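Local coordinates for protein PspGI restriction endonuclease (Pyrococcus sp. GI-H, PDB 3BM3) that probably cleaves double-stranded DNA at a specific sequence, as a type II restriction endonuclease of the PD-(D/E)XK superfamily, at residues R118-R123 / P142-F147; I125-Y130 / Q175-K180; N149-A154 / G182-F187. The protein carries 2 engineered substitutions. One frame throughout, in Å; residues are numbered along the deposited sequence. Where two conformers were deposited one is given.

In the fold
All three contacts lie on the same side of the chain's centre, around helices 144-149 and 167-181, in the part of the protein with the mixed sheet of the PD-(D/E)XK fold. Along the chain contact 1 closes before contact 3 opens, while contact 2 alternates with both. The centres of contact 1 and contact 2 are about 16 Å apart. Phe147 of contact 1 packs on Ile125 of contact 2 and on Ile185 of contact 3. Helix 167-181 and strand 186-191 follow each other in sequence, joining contact 2 to contact 3. Together the three contacts tie the edge of the sheet to helix 167-181, next to the interface with the second subunit.

Contact 1: R118-R123 / P142-F147; sequences RYEHDR and PSVRTF. Engineered in segment 142-147: Thr146 (natural residue Ala).
Glu120 reaches from the loop after helix 85-115 to the start of helix 144-149, and its side chain makes the one direct hydrogen bond across the contact. CB leaves the backbone toward the other segment, with CG anti to the carbonyl carbon (chi1 -71°). The chain then runs extended, so CG passes beside Pro142 O and Ser143 CA, and Glu120 CD comes to 3.6 Å from Ser143 CB. At the tip the two oxygens part company. OE1 takes the backbone N-H of Val144 in a nearly straight bond, 2.8 Å from Val144 N to Glu120 OE1 (168° at the hydrogen), the donor standing above the carboxylate plane. A water donates to the same OE1 and accepts from Arg145 N, so a single oxygen serves two backbone N-H groups of the helix's first turn, one of them through water. Ser143 is the N-cap of this helix: its OG, turned between backbone N and carbonyl carbon, accepts from the backbone N of the engineered Thr146 at 3.0 Å. A carboxylate at this end would probably be favoured by the helix dipole. Glu120 OE2 faces Arg123 instead, 3.6 Å from Arg123 NH2 in a salt bridge of charges only, since the oxygen lies well out of the guanidinium plane. Arg123 bends at chi2 (-49°), with Glu120 CD against one face of its guanidinium, offset toward the rim, and NH1 directed in plane to His121 O at 2.6 Å. Its CB touches Val144 CB. At the other end Pro142, which follows a cis peptide bond, lays its CA against Arg118 O, a CH···O contact of 3.2 Å.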
loop_
_atom_site.group_PDB
_atom_site.type_symbol
_atom_site.label_atom_id
_atom_site.label_comp_id
_atom_site.label_asym_id
_atom_site.label_seq_id
_atom_site.Cartn_x
_atom_site.Cartn_y
_atom_site.Cartn_z
ATOM N N ARG C 118 26.219 7.963 -7.610
ATOM C CA ARG C 118 25.423 8.083 -8.806
ATOM C C ARG C 118 24.210 7.221 -8.679
ATOM O O ARG C 118 24.263 6.133 -8.120
ATOM C CB ARG C 118 26.215 7.679 -10.038
ATOM C CG ARG C 118 27.294 8.709 -10.383
ATOM C CD ARG C 118 28.109 8.243 -11.566
ATOM N NE ARG C 118 29.142 9.214 -11.948
ATOM C CZ ARG C 118 30.300 9.402 -11.318
ATOM N NH1 ARG C 118 30.613 8.686 -10.235
ATOM N NH2 ARG C 118 31.151 10.312 -11.783
ATOM N N TYR C 119 23.117 7.733 -9.200
ATOM C CA TYR C 119 21.851 7.053 -9.101
ATOM C C TYR C 119 20.992 7.448 -10.283
ATOM O O TYR C 119 21.258 8.421 -10.983
ATOM C CB TYR C 119 21.119 7.411 -7.802
ATOM C CG TYR C 119 20.674 8.844 -7.806
ATOM C CD1 TYR C 119 19.440 9.198 -8.329
ATOM C CD2 TYR C 119 21.523 9.854 -7.362
ATOM C CE1 TYR C 119 19.042 10.528 -8.392
ATOM C CE2 TYR C 119 21.132 11.186 -7.417
ATOM C CZ TYR C 119 19.895 11.504 -7.947
ATOM O OH TYR C 119 19.502 12.821 -8.013
ATOM N N GLU C 120 19.950 6.667 -10.475
ATOM C CA GLU C 120 18.846 7.060 -11.293
ATOM C C GLU C 120 17.570 6.830 -10.521
ATOM O O GLU C 120 17.426 5.863 -9.786
ATOM C CB GLU C 120 18.832 6.315 -12.617
ATOM C CG GLU C 120 19.946 6.783 -13.504
ATOM C CD GLU C 120 20.026 6.047 -14.800
ATOM O OE1 GLU C 120 19.506 4.925 -14.919
ATOM O OE2 GLU C 120 20.645 6.617 -15.694
ATOM N N HIS C 121 16.627 7.738 -10.743
ATOM C CA HIS C 121 15.314 7.678 -10.151
ATOM C C HIS C 121 14.340 7.707 -11.318
ATOM O O HIS C 121 14.676 8.156 -12.403
ATOM C CB HIS C 121 15.127 8.901 -9.250
ATOM C CG HIS C 121 13.767 9.015 -8.646
ATOM N ND1 HIS C 121 12.844 9.943 -9.076
ATOM C CD2 HIS C 121 13.177 8.339 -7.632
ATOM C CE1 HIS C 121 11.737 9.819 -8.365
ATOM N NE2 HIS C 121 11.916 8.860 -7.476
ATOM N N ASP C 122 13.144 7.205 -11.103
ATOM C CA ASP C 122 12.130 7.188 -12.144
ATOM C C ASP C 122 12.446 6.239 -13.287
ATOM O O ASP C 122 11.903 6.393 -14.392
ATOM C CB ASP C 122 11.906 8.619 -12.693
ATOM C CG ASP C 122 10.442 9.000 -12.775
ATOM O OD1 ASP C 122 9.598 8.307 -12.148
ATOM O OD2 ASP C 122 10.144 10.010 -13.460
ATOM N N ARG C 123 13.308 5.245 -13.060
ATOM C CA ARG C 123 13.587 4.312 -14.134
ATOM C C ARG C 123 12.723 3.076 -13.951
ATOM O O ARG C 123 12.556 2.592 -12.848
ATOM C CB ARG C 123 15.082 3.990 -14.192
ATOM C CG ARG C 123 15.931 5.232 -14.427
ATOM C CD ARG C 123 15.420 6.090 -15.592
ATOM N NE ARG C 123 16.489 6.970 -16.086
ATOM C CZ ARG C 123 16.856 8.130 -15.545
ATOM N NH1 ARG C 123 16.241 8.618 -14.487
ATOM N NH2 ARG C 123 17.857 8.815 -16.082
ATOM N N PRO C 142 24.247 2.258 -9.781
ATOM C CA PRO C 142 24.333 3.667 -10.192
ATOM C C PRO C 142 23.367 4.079 -11.297
ATOM O O PRO C 142 23.111 5.283 -11.490
ATOM C CB PRO C 142 25.758 3.772 -10.692
ATOM C CG PRO C 142 26.014 2.434 -11.307
ATOM C CD PRO C 142 25.244 1.433 -10.491
ATOM N N SER C 143 22.852 3.102 -12.035
ATOM C CA SER C 143 22.011 3.381 -13.172
ATOM C C SER C 143 21.307 2.126 -13.595
ATOM O O SER C 143 21.767 1.017 -13.328
ATOM C CB SER C 143 22.854 3.836 -14.374
ATOM O OG SER C 143 23.711 2.786 -14.809
ATOM N N VAL C 144 20.203 2.312 -14.294
ATOM C CA VAL C 144 19.494 1.171 -14.859
ATOM C C VAL C 144 20.354 0.443 -15.903
ATOM O O VAL C 144 20.322 -0.783 -15.974
ATOM C CB VAL C 144 18.088 1.549 -15.384
ATOM C CG1 VAL C 144 18.162 2.222 -16.715
ATOM C CG2 VAL C 144 17.193 0.320 -15.415
ATOM N N ARG C 145 21.154 1.171 -16.679
ATOM C CA ARG C 145 22.000 0.459 -17.661
ATOM C C ARG C 145 22.946 -0.496 -16.971
ATOM O O ARG C 145 23.090 -1.647 -17.381
ATOM C CB ARG C 145 22.730 1.400 -18.608
ATOM C CG ARG C 145 21.778 1.914 -19.672
ATOM C CD ARG C 145 22.399 2.281 -20.986
ATOM N NE ARG C 145 23.583 3.102 -20.839
ATOM C CZ ARG C 145 23.996 3.990 -21.740
ATOM N NH1 ARG C 145 23.311 4.201 -22.854
ATOM N NH2 ARG C 145 25.099 4.677 -21.513
ATOM N N THR C 146 23.546 -0.040 -15.883
ATOM C CA THR C 146 24.442 -0.884 -15.109
ATOM C C THR C 146 23.757 -2.089 -14.499
ATOM O O THR C 146 24.283 -3.201 -14.535
ATOM C CB THR C 146 25.174 -0.063 -14.044
ATOM O OG1 THR C 146 26.014 0.853 -14.739
ATOM C CG2 THR C 146 26.028 -0.950 -13.163
ATOM N N PHE C 147 22.563 -1.874 -13.966
ATOM C CA PHE C 147 21.749 -2.977 -13.491
ATOM C C PHE C 147 21.483 -4.022 -14.569
ATOM O O PHE C 147 21.688 -5.205 -14.343
ATOM C CB PHE C 147 20.417 -2.494 -12.937
ATOM C CG PHE C 147 19.515 -3.618 -12.553
ATOM C CD1 PHE C 147 19.702 -4.301 -11.362
ATOM C CD2 PHE C 147 18.511 -4.043 -13.410
ATOM C CE1 PHE C 147 18.885 -5.360 -10.997
ATOM C CE2 PHE C 147 17.700 -5.126 -13.050
ATOM C CZ PHE C 147 17.900 -5.782 -11.855
HETATM O O HOH W 1 20.894 4.111 -17.365
#

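Contact 2: I125-Y130 / Q175-K180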
loop_
_atom_site.group_PDB
_atom_site.type_symbol
_atom_site.label_atom_id
_atom_site.label_comp_id
_atom_site.label_asym_id
_atom_site.label_seq_id
_atom_site.Cartn_x
_atom_site.Cartn_y
_atom_site.Cartn_z
ATOM N N ILE C 125 12.211 -0.783 -14.768
ATOM C CA ILE C 125 12.900 -1.993 -15.135
ATOM C C ILE C 125 11.863 -2.857 -15.835
ATOM O O ILE C 125 10.954 -3.378 -15.215
ATOM C CB ILE C 125 13.481 -2.721 -13.917
ATOM C CG1 ILE C 125 14.460 -1.806 -13.194
ATOM C CG2 ILE C 125 14.133 -4.037 -14.372
ATOM C CD1 ILE C 125 15.011 -2.425 -11.918
ATOM N N LYS C 126 11.987 -2.973 -17.147
ATOM C CA LYS C 126 10.980 -3.689 -17.923
ATOM C C LYS C 126 11.068 -5.163 -17.605
ATOM O O LYS C 126 12.155 -5.723 -17.466
ATOM C CB LYS C 126 11.122 -3.424 -19.418
ATOM C CG LYS C 126 10.532 -2.090 -19.848
ATOM C CD LYS C 126 11.593 -0.997 -19.810
ATOM C CE LYS C 126 11.027 0.393 -19.610
ATOM N NZ LYS C 126 12.080 1.275 -19.089
ATOM N N ILE C 127 9.904 -5.776 -17.437
ATOM C CA ILE C 127 9.815 -7.165 -17.067
ATOM C C ILE C 127 9.465 -8.037 -18.235
ATOM O O ILE C 127 9.948 -9.173 -18.316
ATOM C CB ILE C 127 8.755 -7.364 -15.950
ATOM C CG1 ILE C 127 9.148 -6.568 -14.691
ATOM C CG2 ILE C 127 8.607 -8.810 -15.605
ATOM C CD1 ILE C 127 10.554 -6.853 -14.214
ATOM N N TYR C 128 8.600 -7.516 -19.094
ATOM C CA TYR C 128 8.125 -8.211 -20.285
ATOM C C TYR C 128 8.495 -7.450 -21.530
ATOM O O TYR C 128 8.398 -6.231 -21.556
ATOM C CB TYR C 128 6.608 -8.310 -20.207
ATOM C CG TYR C 128 6.131 -8.997 -18.941
ATOM C CD1 TYR C 128 6.306 -10.351 -18.763
ATOM C CD2 TYR C 128 5.512 -8.290 -17.918
ATOM C CE1 TYR C 128 5.879 -11.006 -17.613
ATOM C CE2 TYR C 128 5.102 -8.929 -16.761
ATOM C CZ TYR C 128 5.264 -10.297 -16.617
ATOM O OH TYR C 128 4.836 -10.956 -15.480
ATOM N N ASP C 129 8.875 -8.188 -22.574
ATOM C CA ASP C 129 9.247 -7.596 -23.856
ATOM C C ASP C 129 8.033 -6.877 -24.431
ATOM O O ASP C 129 8.164 -5.875 -25.140
ATOM C CB ASP C 129 9.735 -8.678 -24.830
ATOM C CG ASP C 129 10.935 -9.443 -24.296
ATOM O OD1 ASP C 129 11.949 -8.793 -23.948
ATOM O OD2 ASP C 129 10.843 -10.695 -24.195
ATOM N N TYR C 130 6.855 -7.365 -24.064
ATOM C CA TYR C 130 5.609 -7.021 -24.754
ATOM C C TYR C 130 4.725 -6.021 -24.011
ATOM O O TYR C 130 3.659 -5.656 -24.510
ATOM C CB TYR C 130 4.826 -8.305 -25.050
ATOM C CG TYR C 130 4.655 -9.205 -23.852
ATOM C CD1 TYR C 130 3.643 -8.975 -22.933
ATOM C CD2 TYR C 130 5.518 -10.278 -23.630
ATOM C CE1 TYR C 130 3.485 -9.780 -21.826
ATOM C CE2 TYR C 130 5.362 -11.102 -22.532
ATOM C CZ TYR C 130 4.345 -10.843 -21.630
ATOM O OH TYR C 130 4.167 -11.643 -20.516
ATOM N N GLN C 175 10.185 -9.892 -5.645
ATOM C CA GLN C 175 9.864 -11.198 -6.220
ATOM C C GLN C 175 9.800 -11.082 -7.736
ATOM O O GLN C 175 10.359 -11.897 -8.459
ATOM C CB GLN C 175 8.533 -11.697 -5.654
ATOM C CG GLN C 175 7.816 -12.746 -6.501
ATOM C CD GLN C 175 8.651 -13.986 -6.754
ATOM O OE1 GLN C 175 9.552 -14.317 -5.946
ATOM N NE2 GLN C 175 8.368 -14.691 -7.892
ATOM N N ILE C 176 9.121 -10.051 -8.217
ATOM C CA ILE C 176 9.007 -9.845 -9.652
ATOM C C ILE C 176 10.393 -9.716 -10.292
ATOM O O ILE C 176 10.683 -10.343 -11.301
ATOM C CB ILE C 176 8.153 -8.632 -9.964
ATOM C CG1 ILE C 176 6.713 -8.920 -9.485
ATOM C CG2 ILE C 176 8.133 -8.321 -11.465
ATOM C CD1 ILE C 176 5.883 -7.612 -9.372
ATOM N N LEU C 177 11.266 -8.949 -9.642
ATOM C CA LEU C 177 12.630 -8.716 -10.130
ATOM C C LEU C 177 13.494 -9.964 -10.024
ATOM O O LEU C 177 14.223 -10.289 -10.958
ATOM C CB LEU C 177 13.234 -7.577 -9.344
ATOM C CG LEU C 177 12.647 -6.217 -9.762
ATOM C CD1 LEU C 177 13.089 -5.149 -8.771
ATOM C CD2 LEU C 177 13.030 -5.862 -11.215
ATOM N N ARG C 178 13.375 -10.682 -8.918
ATOM C CA ARG C 178 14.127 -11.927 -8.742
ATOM C C ARG C 178 13.693 -12.986 -9.722
ATOM O O ARG C 178 14.526 -13.771 -10.234
ATOM C CB ARG C 178 14.013 -12.421 -7.318
ATOM C CG ARG C 178 14.837 -11.602 -6.426
ATOM C CD ARG C 178 14.875 -12.084 -5.014
ATOM N NE ARG C 178 15.468 -11.005 -4.238
ATOM C CZ ARG C 178 16.782 -10.760 -4.139
ATOM N NH1 ARG C 178 17.682 -11.557 -4.721
ATOM N NH2 ARG C 178 17.205 -9.725 -3.430
ATOM N N ASN C 179 12.402 -13.021 -9.994
ATOM C CA ASN C 179 11.891 -13.947 -10.973
ATOM C C ASN C 179 12.546 -13.678 -12.309
ATOM O O ASN C 179 13.004 -14.616 -12.982
ATOM C CB ASN C 179 10.378 -13.807 -11.057
ATOM C CG ASN C 179 9.734 -14.875 -11.882
ATOM O OD1 ASN C 179 10.365 -15.876 -12.209
ATOM N ND2 ASN C 179 8.452 -14.693 -12.211
ATOM N N LYS C 180 12.653 -12.407 -12.686
ATOM C CA LYS C 180 13.166 -12.050 -13.991
ATOM C C LYS C 180 14.693 -12.116 -14.066
ATOM O O LYS C 180 15.258 -12.619 -15.055
ATOM C CB LYS C 180 12.677 -10.671 -14.411
ATOM C CG LYS C 180 13.333 -10.256 -15.721
ATOM C CD LYS C 180 12.664 -9.140 -16.406
ATOM C CE LYS C 180 13.230 -8.971 -17.810
ATOM N NZ LYS C 180 12.907 -10.154 -18.645
#
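Ile127 has chi1 -61° and chi2 -53°, a bent chain that swings CD1 toward helix 167-181 although CB itself leaves the backbone at a slant to it; Lys180 answers with CG anti to the backbone N (chi1 174°) and a run that stays extended until it bends at its last torsion. Segment 125-130, which starts in the short strand 125-126 paired antiparallel with 134-135, packs here on a helix of the PD-(D/E)XK domain. The two side chains slide past one another in opposite directions, and Ile127 CD1 lies 3.8 Å from Lys180 CD. One turn earlier on the helix, Ile176 crosses Ile127 at about a right angle, its CG2 3.8 Å from Ile127 CG1. Leu177 uses a single branch for both isoleucines: CD2 meets Ile127 CD1 at 4.0 Å and Ile125 CG2 at 3.8 Å, Ile125 again crossing at about a right angle. Ile176, Leu177 and the methylenes of Lys180 thus line one face of the helix, and Leu156 of strand 155-160 touches both Ile125 and Leu177. Ile127 CG2 sits over the centre of one face of the Tyr128 ring. The second subunit comes close here too: Tyr199 of that subunit packs on Ile127, and Asp206 of the same neighbour is hydrogen-bonded to Tyr128 OH. Lys180 ends the contact with its charge. Lys180 CE passes 3.4 Å from Lys126 O, and Lys180 NZ donates to Ile127 O at 3.1 Å, standing above the carbonyl plane.

Contact 3: N149-A154 / G182-F187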
loop_
_atom_site.group_PDB
_atom_site.type_symbol
_atom_site.label_atom_id
_atom_site.label_comp_id
_atom_site.label_asym_id
_atom_site.label_seq_id
_atom_site.Cartn_x
_atom_site.Cartn_y
_atom_site.Cartn_z
ATOM N N ASN C 149 23.030 -4.421 -17.386
ATOM C CA ASN C 149 24.307 -5.050 -17.780
ATOM C C ASN C 149 24.709 -6.214 -16.851
ATOM O O ASN C 149 25.168 -7.281 -17.298
ATOM C CB ASN C 149 25.425 -4.000 -17.863
ATOM C CG ASN C 149 25.281 -3.066 -19.071
ATOM O OD1 ASN C 149 24.590 -3.388 -20.043
ATOM N ND2 ASN C 149 25.949 -1.912 -19.020
ATOM N N ASP C 150 24.560 -5.979 -15.553
ATOM C CA ASP C 150 24.933 -6.927 -14.522
ATOM C C ASP C 150 24.145 -6.615 -13.268
ATOM O O ASP C 150 24.596 -5.793 -12.465
ATOM C CB ASP C 150 26.415 -6.814 -14.203
ATOM C CG ASP C 150 26.877 -7.828 -13.181
ATOM O OD1 ASP C 150 26.044 -8.626 -12.670
ATOM O OD2 ASP C 150 28.099 -7.826 -12.909
ATOM N N PRO C 151 22.982 -7.277 -13.100
ATOM C CA PRO C 151 22.161 -7.038 -11.907
ATOM C C PRO C 151 22.889 -7.133 -10.587
ATOM O O PRO C 151 22.564 -6.402 -9.659
ATOM C CB PRO C 151 21.077 -8.128 -12.016
ATOM C CG PRO C 151 20.892 -8.307 -13.450
ATOM C CD PRO C 151 22.311 -8.235 -14.006
ATOM N N SER C 152 23.917 -7.989 -10.497
ATOM C CA SER C 152 24.648 -8.137 -9.243
ATOM C C SER C 152 25.495 -6.921 -8.887
ATOM O O SER C 152 25.937 -6.812 -7.757
ATOM C CB SER C 152 25.536 -9.381 -9.259
ATOM O OG SER C 152 26.562 -9.252 -10.203
ATOM N N SER C 153 25.686 -6.019 -9.852
ATOM C CA SER C 153 26.612 -4.901 -9.745
ATOM C C SER C 153 25.913 -3.610 -9.360
ATOM O O SER C 153 26.554 -2.594 -9.173
ATOM C CB SER C 153 27.359 -4.686 -11.061
ATOM O OG SER C 153 26.498 -4.176 -12.079
ATOM N N ALA C 154 24.584 -3.657 -9.277
ATOM C CA ALA C 154 23.767 -2.462 -8.977
ATOM C C ALA C 154 22.937 -2.731 -7.732
ATOM O O ALA C 154 22.714 -3.886 -7.334
ATOM C CB ALA C 154 22.834 -2.136 -10.137
ATOM N N GLY C 182 16.963 -13.149 -11.421
ATOM C CA GLY C 182 17.636 -14.079 -10.528
ATOM C C GLY C 182 17.914 -13.521 -9.169
ATOM O O GLY C 182 17.681 -12.350 -8.867
ATOM N N ASP C 183 18.436 -14.390 -8.327
ATOM C CA ASP C 183 18.585 -14.076 -6.933
ATOM C C ASP C 183 19.821 -13.277 -6.613
ATOM O O ASP C 183 20.041 -12.996 -5.458
ATOM C CB ASP C 183 18.573 -15.364 -6.104
ATOM C CG ASP C 183 17.192 -15.936 -5.923
ATOM O OD1 ASP C 183 16.169 -15.224 -6.102
ATOM O OD2 ASP C 183 17.131 -17.129 -5.578
ATOM N N GLU C 184 20.607 -12.898 -7.619
ATOM C CA GLU C 184 21.830 -12.122 -7.410
ATOM C C GLU C 184 21.595 -10.602 -7.426
ATOM O O GLU C 184 22.536 -9.807 -7.273
ATOM C CB GLU C 184 22.898 -12.531 -8.445
ATOM C CG GLU C 184 22.952 -11.702 -9.744
ATOM C CD GLU C 184 21.856 -11.987 -10.768
ATOM O OE1 GLU C 184 20.888 -12.739 -10.489
ATOM O OE2 GLU C 184 22.004 -11.442 -11.895
ATOM N N ILE C 185 20.349 -10.188 -7.601
ATOM C CA ILE C 185 20.064 -8.769 -7.459
ATOM C C ILE C 185 20.312 -8.339 -6.010
ATOM O O ILE C 185 20.361 -9.172 -5.091
ATOM C CB ILE C 185 18.649 -8.406 -7.896
ATOM C CG1 ILE C 185 17.589 -8.928 -6.916
ATOM C CG2 ILE C 185 18.389 -8.877 -9.314
ATOM C CD1 ILE C 185 16.188 -8.367 -7.242
ATOM N N ASN C 186 20.500 -7.031 -5.839
ATOM C CA ASN C 186 20.682 -6.407 -4.549
ATOM C C ASN C 186 19.494 -5.479 -4.364
ATOM O O ASN C 186 19.359 -4.496 -5.058
ATOM C CB ASN C 186 21.966 -5.626 -4.536
ATOM C CG ASN C 186 23.154 -6.503 -4.794
ATOM O OD1 ASN C 186 23.462 -7.367 -3.999
ATOM N ND2 ASN C 186 23.783 -6.323 -5.950
ATOM N N PHE C 187 18.638 -5.834 -3.431
ATOM C CA PHE C 187 17.394 -5.102 -3.255
ATOM C C PHE C 187 17.321 -4.673 -1.809
ATOM O O PHE C 187 17.277 -5.532 -0.911
ATOM C CB PHE C 187 16.220 -6.004 -3.588
ATOM C CG PHE C 187 14.929 -5.277 -3.695
ATOM C CD1 PHE C 187 14.425 -4.922 -4.923
ATOM C CD2 PHE C 187 14.216 -4.941 -2.554
ATOM C CE1 PHE C 187 13.228 -4.237 -5.027
ATOM C CE2 PHE C 187 13.024 -4.251 -2.656
ATOM C CZ PHE C 187 12.533 -3.923 -3.879
HETATM O O HOH W 2 20.538 -5.459 -8.173
#
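The amide of Asn186 is the flat group that matters, and both its bonds to the other segment are made at its edge. Ser152 O and Ala154 O each lie almost in the amide plane, and ND2 donates to both. The bond from Asn186 ND2 to Ala154 O is the straighter, 3.0 Å long with 164° at the hydrogen. From Asn186 ND2 to Ser152 O it is 2.9 Å and more bent, 132°; relative to the carbonyls, ND2 stands above each plane. A water accepts from Asn186 N at 2.8 Å and lies near Pro151 O and Ala154 O. Two residues earlier, Glu184 bends at chi2 (-76°) so that its CG presses on Ser152 CB at 3.5 Å and its OE2 arrives at Pro151 CB. The Pro151 ring, crossed obliquely by Glu184, also meets Ile185 CG2 through CB. Asp150 braces the first segment: Asp150 OD1 accepts from Ser152 N, an Asx turn, and also from Ser152 OG at 2.6 Å. The amide bonds join the 3-10 segment leading into strand 155-160 to Asn186, near the start of the neighbouring parallel strand 186-191; helix 167-181 connects the two strands, a beta-alpha-beta unit of the PD-(D/E)XK fold.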